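Local coordinates for protein geranyltranstransferase (Roseobacter denitrificans, PDB 4LLS) that probably lengthens isoprenoid chains by condensing isopentenyl diphosphate with an allylic diphosphate such as farnesyl diphosphate, with the help of divalent metal ions, at residues Ala163-Ala168 with Gly202-Trp207; Ser208-Ala213 with Ala222-Ala227; Ala237-Asp242 with Ala263-Leu268. All coordinates share one frame; numbering follows the deposited sequence. Where two conformers were deposited one is given.

Interaction 1: residues Ala163-Ala168 with Gly202-Trp207; sequences ARASGA and GALIGW
A165 is the bump of this contact and the face of helix 190-215 is its hollow. A165 CB points toward that helix and lies 4.2 Å from A203 CB, with W207 CB and L204 CD2 only slightly farther off. A203 returns the approach, but its own CB rests against main chain, 3.3 Å from A165 O. With nothing larger than a methyl on either alanine, the two CA atoms come within 5.1 Å of each other. L204 fills the flank: its CG is anti to the carbonyl carbon, beside the backbone N (chi1 -62°), which carries CD2 to 3.7 Å from S166 OG. That hydroxyl is hydrogen-bonded to L162 O, so its polar end is satisfied on its own helix and meets the leucine methyl by packing alone. W207 lends its CB to the hollow, while its indole NE1 hydrogen-bonds to S161 OG and L158 O farther back on helix 152-166. Behind L204 lie I91 and L94 of helix 81-102, and R164 forms a salt bridge with E141 of the second subunit. The side chain of L204 is about 6 Å from the bound geranyl S-thiolodiphosphate, and the contact joins helices 152-166 and 190-215 within the all-helical isoprenoid synthase fold of this family.

Interaction 2: residues Ser208-Ala213 with Ala222-Ala227; sequences SAQAGA and ALKRYA
Q210 and K224 meet through complementary first torsions: K224 CG lies anti to its backbone N (chi1 -175°), from where the extended chain runs outward, whereas Q210 CG sits beside its own backbone N (chi1 -70°) and directs the amide onto the lysine's root. The two side chains cross obliquely, with Q210 CD 3.8 Å from K224 CB and Q210 NE2 3.9 Å from K224 CG. The lysine thus offers its first methylenes to the amide, and its amino end leads away from the contact. Both groups sit on a nearly antiparallel helix pair, whose axes pass 8.3 Å apart at 166°. Toward the middle of the interface, L223 wraps a backbone carbonyl: its CD1 is 3.3 Å from A209 O, with CB, CG and CD2 of the same leucine also close to that oxygen. L223 CD1 reaches on to A213 CB at 4.1 Å. A209 makes another apolar contact, its CB 3.8 Å from A227 CB and 4.2 Å from Y226 CD2, where it meets the ring at its edge, near the ring plane. Y226 OH is hydrogen-bonded to L299 O. The carbonyl under L223 has a weak hydrogen bond from T73 OG1, which also accepts from G212 N; that nitrogen lies 4.5 Å from S208 O, too far for the usual helix bond, so helix 65-76 supplies the replacement partner. Q210 likewise uses partners beyond these segments, through weak bonds of NE2 to G206 O and of OE1 with T220 OG1. With no hydrogen bond or salt bridge across the two segments, cohesion probably rests on van der Waals fit and on burial of alanine and leucine carbon together with the aliphatic parts of Q210 and K224, the polar ends of Q210 and Y226 finding partners elsewhere.

Interaction 3: residues Ala237-Asp242 with Ala263-Leu268; sequences ADDILD and ATFVSL. With CA (calcium ion), chain E; IPE (3-methylbut-3-enyl trihydrogen diphosphate), chain C.
D239 and V266 bring their backbones together, CA atoms 6.2 Å apart, where helix 221-244 passes the first turn of helix 265-269. D239 OD2 accepts from F265 N at 3.2 Å; the bond is fairly straight (158°), arriving on the anti side of the oxygen and 34° out of the carboxylate plane. The same oxygen lies at the edge of the F265 ring, near its plane. T264 is the N-cap: its OG1, set between backbone N and carbonyl carbon (chi1 74°), accepts from S267 N at 3.2 Å, and S267 OG takes T264 N at 2.8 Å, completing a capping box. D239 OD1 accepts from Q235 NE2 and from a water, 2.8 Å away, bound to calcium. D238 OD1 binds that ion at 2.3 Å, as expected for the second aspartate-rich DDXXD motif of this family. An alanine in place of D239 would probably leave F265 N without its acceptor and the calcium-bound water less firmly held. The side chains of I240 and V266 cross at about a right angle, I240 CG1 lying 3.5 Å from V266 CG2. Helix 271-288 packs against I240 and V266 through L271, and F265 reaches helix 190-215 at L190, I193 and T194.

All three contacts are buried, yet their chemistry separates them. Interactions 1 and 2 are largely van der Waals packing, without a hydrogen bond between their segments, and occupy successive parts of helix 190-215; they touch where G206 CA lies 3.7 Å from A227 CB. Interaction 2 alone brings in an exposed residue, K224 at its margin, and it lies away from the annotated sites. Interaction 3 shares helix 221-244 with interaction 2, but the centres are about 25 Å apart, and at that end of the helix carboxylates, waters and calcium are added to a small apolar contact. Of the three, only interaction 3 has a hydrogen bond between its segments and a metal-bound residue; interaction 1, though also near the bound ligands, is held by packing.

Interaction 1: residues Ala163-Ala168 with Gly202-Trp207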
loop_
_atom_site.group_PDB
_atom_site.type_symbol
_atom_site.label_atom_id
_atom_site.label_comp_id
_atom_site.label_asym_id
_atom_site.label_seq_id
_atom_site.Cartn_x
_atom_site.Cartn_y
_atom_site.Cartn_z
ATOM N N ALA A 163 -6.787 0.452 -6.259
ATOM C CA ALA A 163 -5.914 -0.705 -6.215
ATOM C C ALA A 163 -5.546 -1.149 -7.595
ATOM O O ALA A 163 -4.378 -1.466 -7.846
ATOM C CB ALA A 163 -6.547 -1.858 -5.452
ATOM N N ARG A 164 -6.495 -1.150 -8.524
ATOM C CA ARG A 164 -6.175 -1.514 -9.893
ATOM C C ARG A 164 -5.279 -0.509 -10.629
ATOM O O ARG A 164 -4.411 -0.910 -11.410
ATOM C CB ARG A 164 -7.461 -1.848 -10.669
ATOM C CG ARG A 164 -8.052 -3.094 -10.078
ATOM C CD ARG A 164 -9.249 -3.534 -10.810
ATOM N NE ARG A 164 -9.587 -4.883 -10.375
ATOM C CZ ARG A 164 -10.824 -5.325 -10.351
ATOM N NH1 ARG A 164 -11.067 -6.573 -9.966
ATOM N NH2 ARG A 164 -11.793 -4.521 -10.709
ATOM N N ALA A 165 -5.478 0.775 -10.368
ATOM C CA ALA A 165 -4.584 1.801 -10.910
ATOM C C ALA A 165 -3.166 1.660 -10.354
ATOM O O ALA A 165 -2.206 2.012 -11.021
ATOM C CB ALA A 165 -5.126 3.182 -10.612
ATOM N N SER A 166 -3.056 1.291 -9.076
ATOM C CA SER A 166 -1.792 1.420 -8.336
ATOM C C SER A 166 -0.887 0.199 -8.445
ATOM O O SER A 166 0.303 0.276 -8.131
ATOM C CB SER A 166 -2.081 1.739 -6.869
ATOM O OG SER A 166 -2.763 2.991 -6.727
ATOM N N GLY A 167 -1.499 -0.962 -8.602
ATOM C CA GLY A 167 -0.822 -2.257 -8.453
ATOM C C GLY A 167 -0.104 -2.785 -9.672
ATOM O O GLY A 167 0.334 -2.014 -10.548
ATOM N N ALA A 168 0.018 -4.103 -9.702
ATOM C CA ALA A 168 0.784 -4.810 -10.738
ATOM C C ALA A 168 0.131 -4.894 -12.099
ATOM O O ALA A 168 0.735 -5.472 -13.024
ATOM C CB ALA A 168 1.114 -6.212 -10.250
ATOM N N GLY A 202 0.244 7.493 -16.078
ATOM C CA GLY A 202 -1.109 7.704 -16.548
ATOM C C GLY A 202 -2.171 7.181 -15.569
ATOM O O GLY A 202 -3.287 7.735 -15.475
ATOM N N ALA A 203 -1.869 6.086 -14.891
ATOM C CA ALA A 203 -2.897 5.409 -14.118
ATOM C C ALA A 203 -3.378 6.272 -12.952
ATOM O O ALA A 203 -4.592 6.375 -12.720
ATOM C CB ALA A 203 -2.366 4.072 -13.595
ATOM N N LEU A 204 -2.474 6.883 -12.206
ATOM C CA LEU A 204 -2.927 7.675 -11.062
ATOM C C LEU A 204 -3.577 8.937 -11.551
ATOM O O LEU A 204 -4.455 9.459 -10.880
ATOM C CB LEU A 204 -1.793 8.059 -10.111
ATOM C CG LEU A 204 -1.036 6.946 -9.416
ATOM C CD1 LEU A 204 -0.207 7.540 -8.284
ATOM C CD2 LEU A 204 -1.984 5.839 -8.953
ATOM N N ILE A 205 -3.125 9.512 -12.660
ATOM C CA ILE A 205 -3.767 10.760 -13.166
ATOM C C ILE A 205 -5.170 10.408 -13.650
ATOM O O ILE A 205 -6.137 11.156 -13.411
ATOM C CB ILE A 205 -2.883 11.418 -14.264
ATOM C CG1 ILE A 205 -1.695 12.067 -13.610
ATOM C CG2 ILE A 205 -3.699 12.439 -15.044
ATOM C CD1 ILE A 205 -0.618 12.546 -14.552
ATOM N N GLY A 206 -5.325 9.257 -14.255
ATOM C CA GLY A 206 -6.645 8.753 -14.646
ATOM C C GLY A 206 -7.577 8.535 -13.475
ATOM O O GLY A 206 -8.760 8.896 -13.523
ATOM N N TRP A 207 -7.075 7.962 -12.393
ATOM C CA TRP A 207 -7.882 7.768 -11.193
ATOM C C TRP A 207 -8.317 9.116 -10.654
ATOM O O TRP A 207 -9.467 9.305 -10.287
ATOM C CB TRP A 207 -7.104 6.981 -10.144
ATOM C CG TRP A 207 -7.942 6.545 -8.963
ATOM C CD1 TRP A 207 -8.695 5.397 -8.884
ATOM C CD2 TRP A 207 -8.276 7.311 -7.790
ATOM N NE1 TRP A 207 -9.368 5.353 -7.696
ATOM C CE2 TRP A 207 -9.186 6.524 -7.032
ATOM C CE3 TRP A 207 -7.949 8.578 -7.326
ATOM C CZ2 TRP A 207 -9.651 6.931 -5.790
ATOM C CZ3 TRP A 207 -8.430 8.996 -6.105
ATOM C CH2 TRP A 207 -9.277 8.175 -5.345
#

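Interaction 2: residues Ser208-Ala213 with Ala222-Ala227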
loop_
_atom_site.group_PDB
_atom_site.type_symbol
_atom_site.label_atom_id
_atom_site.label_comp_id
_atom_site.label_asym_id
_atom_site.label_seq_id
_atom_site.Cartn_x
_atom_site.Cartn_y
_atom_site.Cartn_z
ATOM N N SER A 208 -7.403 10.071 -10.620
ATOM C CA SER A 208 -7.694 11.383 -10.070
ATOM C C SER A 208 -8.786 12.102 -10.849
ATOM O O SER A 208 -9.702 12.698 -10.254
ATOM C CB SER A 208 -6.441 12.237 -10.085
ATOM O OG SER A 208 -5.389 11.667 -9.338
ATOM N N ALA A 209 -8.697 12.059 -12.171
ATOM C CA ALA A 209 -9.688 12.768 -12.992
ATOM C C ALA A 209 -11.032 12.070 -12.981
ATOM O O ALA A 209 -12.077 12.748 -13.039
ATOM C CB ALA A 209 -9.200 12.957 -14.386
ATOM N N GLN A 210 -11.049 10.758 -12.854
ATOM C CA GLN A 210 -12.308 10.042 -12.841
ATOM C C GLN A 210 -12.970 10.149 -11.488
ATOM O O GLN A 210 -14.149 9.813 -11.379
ATOM C CB GLN A 210 -12.124 8.577 -13.219
ATOM C CG GLN A 210 -11.772 8.409 -14.676
ATOM C CD GLN A 210 -11.658 6.959 -15.083
ATOM O OE1 GLN A 210 -12.657 6.260 -15.278
ATOM N NE2 GLN A 210 -10.451 6.465 -15.074
ATOM N N ALA A 211 -12.233 10.534 -10.444
ATOM C CA ALA A 211 -12.756 10.504 -9.083
ATOM C C ALA A 211 -14.045 11.286 -8.904
ATOM O O ALA A 211 -14.960 10.817 -8.258
ATOM C CB ALA A 211 -11.719 10.978 -8.078
ATOM N N GLY A 212 -14.127 12.474 -9.486
ATOM C CA GLY A 212 -15.335 13.282 -9.288
ATOM C C GLY A 212 -16.556 12.600 -9.855
ATOM O O GLY A 212 -17.642 12.649 -9.247
ATOM N N ALA A 213 -16.410 11.954 -11.008
ATOM C CA ALA A 213 -17.512 11.235 -11.587
ATOM C C ALA A 213 -17.841 10.021 -10.721
ATOM O O ALA A 213 -19.027 9.744 -10.466
ATOM C CB ALA A 213 -17.203 10.841 -13.015
ATOM N N ALA A 222 -15.803 10.637 -20.381
ATOM C CA ALA A 222 -15.226 11.890 -20.828
ATOM C C ALA A 222 -13.995 12.224 -19.989
ATOM O O ALA A 222 -12.965 12.620 -20.533
ATOM C CB ALA A 222 -16.253 13.022 -20.738
ATOM N N LEU A 223 -14.093 12.033 -18.683
ATOM C CA LEU A 223 -12.958 12.351 -17.826
ATOM C C LEU A 223 -11.820 11.350 -17.988
ATOM O O LEU A 223 -10.647 11.715 -17.851
ATOM C CB LEU A 223 -13.344 12.483 -16.380
ATOM C CG LEU A 223 -14.166 13.758 -16.081
ATOM C CD1 LEU A 223 -14.815 13.669 -14.719
ATOM C CD2 LEU A 223 -13.263 14.948 -16.172
ATOM N N LYS A 224 -12.157 10.115 -18.319
ATOM C CA LYS A 224 -11.125 9.135 -18.639
ATOM C C LYS A 224 -10.344 9.566 -19.898
ATOM O O LYS A 224 -9.117 9.498 -19.923
ATOM C CB LYS A 224 -11.733 7.748 -18.775
ATOM C CG LYS A 224 -10.691 6.660 -18.980
ATOM C CD LYS A 224 -11.350 5.285 -19.084
ATOM C CE LYS A 224 -10.301 4.184 -19.179
ATOM N NZ LYS A 224 -10.874 2.862 -18.805
ATOM N N ARG A 225 -11.052 9.990 -20.940
ATOM C CA ARG A 225 -10.395 10.465 -22.165
ATOM C C ARG A 225 -9.550 11.700 -21.901
ATOM O O ARG A 225 -8.414 11.810 -22.371
ATOM C CB ARG A 225 -11.391 10.771 -23.268
ATOM C CG ARG A 225 -11.673 9.606 -24.192
ATOM C CD ARG A 225 -12.498 10.063 -25.382
ATOM N NE ARG A 225 -13.804 10.564 -24.975
ATOM C CZ ARG A 225 -14.814 9.783 -24.610
ATOM N NH1 ARG A 225 -14.671 8.459 -24.639
ATOM N NH2 ARG A 225 -15.963 10.318 -24.226
ATOM N N TYR A 226 -10.127 12.646 -21.170
ATOM C CA TYR A 226 -9.379 13.820 -20.727
ATOM C C TYR A 226 -8.063 13.421 -20.088
ATOM O O TYR A 226 -7.001 13.959 -20.391
ATOM C CB TYR A 226 -10.230 14.658 -19.772
ATOM C CG TYR A 226 -9.518 15.740 -19.005
ATOM C CD1 TYR A 226 -9.183 16.940 -19.603
ATOM C CD2 TYR A 226 -9.204 15.554 -17.655
ATOM C CE1 TYR A 226 -8.616 17.968 -18.888
ATOM C CE2 TYR A 226 -8.600 16.563 -16.929
ATOM C CZ TYR A 226 -8.292 17.770 -17.560
ATOM O OH TYR A 226 -7.724 18.782 -16.792
ATOM N N ALA A 227 -8.141 12.496 -19.150
ATOM C CA ALA A 227 -7.002 12.119 -18.386
ATOM C C ALA A 227 -5.962 11.371 -19.207
ATOM O O ALA A 227 -4.772 11.476 -18.912
ATOM C CB ALA A 227 -7.409 11.262 -17.212
#

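Interaction 3: residues Ala237-Asp242 with Ala263-Leu268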
loop_
_atom_site.group_PDB
_atom_site.type_symbol
_atom_site.label_atom_id
_atom_site.label_comp_id
_atom_site.label_asym_id
_atom_site.label_seq_id
_atom_site.Cartn_x
_atom_site.Cartn_y
_atom_site.Cartn_z
ATOM N N ALA A 237 5.995 16.675 -20.584
ATOM C CA ALA A 237 6.493 17.851 -19.911
ATOM C C ALA A 237 7.535 17.515 -18.875
ATOM O O ALA A 237 8.527 18.224 -18.751
ATOM C CB ALA A 237 5.346 18.605 -19.265
ATOM N N ASP A 238 7.306 16.465 -18.094
ATOM C CA ASP A 238 8.310 15.997 -17.148
ATOM C C ASP A 238 9.633 15.627 -17.830
ATOM O O ASP A 238 10.697 15.876 -17.303
ATOM C CB ASP A 238 7.768 14.819 -16.313
ATOM C CG ASP A 238 8.686 14.444 -15.152
ATOM O OD1 ASP A 238 9.393 13.409 -15.279
ATOM O OD2 ASP A 238 8.879 15.252 -14.207
ATOM N N ASP A 239 9.520 14.956 -18.973
ATOM C CA ASP A 239 10.717 14.526 -19.727
ATOM C C ASP A 239 11.457 15.755 -20.279
ATOM O O ASP A 239 12.692 15.797 -20.298
ATOM C CB ASP A 239 10.289 13.613 -20.863
ATOM C CG ASP A 239 9.829 12.215 -20.410
ATOM O OD1 ASP A 239 9.927 11.790 -19.217
ATOM O OD2 ASP A 239 9.313 11.510 -21.309
ATOM N N ILE A 240 10.718 16.757 -20.715
ATOM C CA ILE A 240 11.307 18.039 -21.135
ATOM C C ILE A 240 12.040 18.750 -19.981
ATOM O O ILE A 240 13.155 19.258 -20.144
ATOM C CB ILE A 240 10.256 18.968 -21.803
ATOM C CG1 ILE A 240 9.796 18.406 -23.160
ATOM C CG2 ILE A 240 10.816 20.378 -21.983
ATOM C CD1 ILE A 240 8.574 19.045 -23.793
ATOM N N LEU A 241 11.423 18.807 -18.802
ATOM C CA LEU A 241 12.045 19.411 -17.630
ATOM C C LEU A 241 13.350 18.721 -17.251
ATOM O O LEU A 241 14.280 19.392 -16.759
ATOM C CB LEU A 241 11.061 19.400 -16.424
ATOM C CG LEU A 241 9.882 20.362 -16.492
ATOM C CD1 LEU A 241 8.918 20.054 -15.338
ATOM C CD2 LEU A 241 10.298 21.821 -16.473
ATOM N N ASP A 242 13.441 17.406 -17.442
ATOM C CA ASP A 242 14.699 16.714 -17.175
ATOM C C ASP A 242 15.816 17.257 -18.087
ATOM O O ASP A 242 17.002 17.171 -17.745
ATOM C CB ASP A 242 14.611 15.191 -17.333
ATOM C CG ASP A 242 15.906 14.509 -16.894
ATOM O OD1 ASP A 242 16.218 14.561 -15.678
ATOM O OD2 ASP A 242 16.618 13.913 -17.745
ATOM N N ALA A 263 15.228 5.857 -22.809
ATOM C CA ALA A 263 14.403 6.381 -23.884
ATOM C C ALA A 263 13.238 7.138 -23.256
ATOM O O ALA A 263 12.539 6.618 -22.410
ATOM C CB ALA A 263 13.870 5.236 -24.719
ATOM N N THR A 264 13.050 8.371 -23.689
ATOM C CA THR A 264 11.938 9.183 -23.215
ATOM C C THR A 264 11.334 9.859 -24.421
ATOM O O THR A 264 11.835 9.774 -25.543
ATOM C CB THR A 264 12.397 10.261 -22.224
ATOM O OG1 THR A 264 13.067 11.307 -22.918
ATOM C CG2 THR A 264 13.293 9.701 -21.128
ATOM N N PHE A 265 10.235 10.561 -24.226
ATOM C CA PHE A 265 9.633 11.226 -25.332
ATOM C C PHE A 265 10.589 12.226 -25.965
ATOM O O PHE A 265 10.527 12.467 -27.164
ATOM C CB PHE A 265 8.320 11.894 -24.905
ATOM C CG PHE A 265 7.222 10.912 -24.611
ATOM C CD1 PHE A 265 6.617 10.209 -25.630
ATOM C CD2 PHE A 265 6.920 10.576 -23.288
ATOM C CE1 PHE A 265 5.655 9.249 -25.352
ATOM C CE2 PHE A 265 5.988 9.578 -23.006
ATOM C CZ PHE A 265 5.369 8.916 -24.037
ATOM N N VAL A 266 11.464 12.813 -25.174
ATOM C CA VAL A 266 12.369 13.826 -25.681
ATOM C C VAL A 266 13.536 13.182 -26.409
ATOM O O VAL A 266 13.899 13.642 -27.479
ATOM C CB VAL A 266 12.883 14.743 -24.561
ATOM C CG1 VAL A 266 13.982 15.653 -25.090
ATOM C CG2 VAL A 266 11.725 15.563 -24.000
ATOM N N SER A 267 14.072 12.082 -25.885
ATOM C CA SER A 267 15.185 11.404 -26.552
ATOM C C SER A 267 14.752 10.801 -27.885
ATOM O O SER A 267 15.496 10.860 -28.847
ATOM C CB SER A 267 15.817 10.361 -25.621
ATOM O OG SER A 267 15.067 9.194 -25.510
ATOM N N LEU A 268 13.506 10.356 -27.988
ATOM C CA LEU A 268 12.990 9.764 -29.217
ATOM C C LEU A 268 12.553 10.821 -30.215
ATOM O O LEU A 268 12.860 10.711 -31.403
ATOM C CB LEU A 268 11.801 8.835 -28.962
ATOM C CG LEU A 268 12.083 7.523 -28.232
ATOM C CD1 LEU A 268 10.797 6.709 -28.156
ATOM C CD2 LEU A 268 13.189 6.737 -28.931
HETATM CA CA CA E . 11.386 12.450 -14.793
HETATM C C1 IPE C . 6.626 13.531 -10.214
HETATM O O1 IPE C . 5.258 13.983 -10.195
HETATM C C2 IPE C . 6.640 12.045 -10.555
HETATM C C3 IPE C . 6.015 11.789 -11.904
HETATM C C4 IPE C . 4.969 10.977 -12.047
HETATM C C5 IPE C . 6.671 12.332 -13.137
HETATM P PA IPE C . 4.940 15.529 -9.967
HETATM O O1A IPE C . 5.741 16.378 -10.964
HETATM O O2A IPE C . 3.485 15.662 -10.013
HETATM O O3A IPE C . 5.452 15.821 -8.495
HETATM P PB IPE C . 4.979 16.720 -7.231
HETATM O O1B IPE C . 6.260 17.055 -6.482
HETATM O O2B IPE C . 4.296 17.945 -7.769
HETATM O O3B IPE C . 4.012 15.817 -6.505
HETATM O O HOH W 1 12.078 14.815 -14.872
HETATM O O HOH W 2 14.000 13.258 -20.832
HETATM O O HOH W 3 11.706 12.131 -17.072
HETATM O O HOH W 4 13.661 11.887 -14.850
#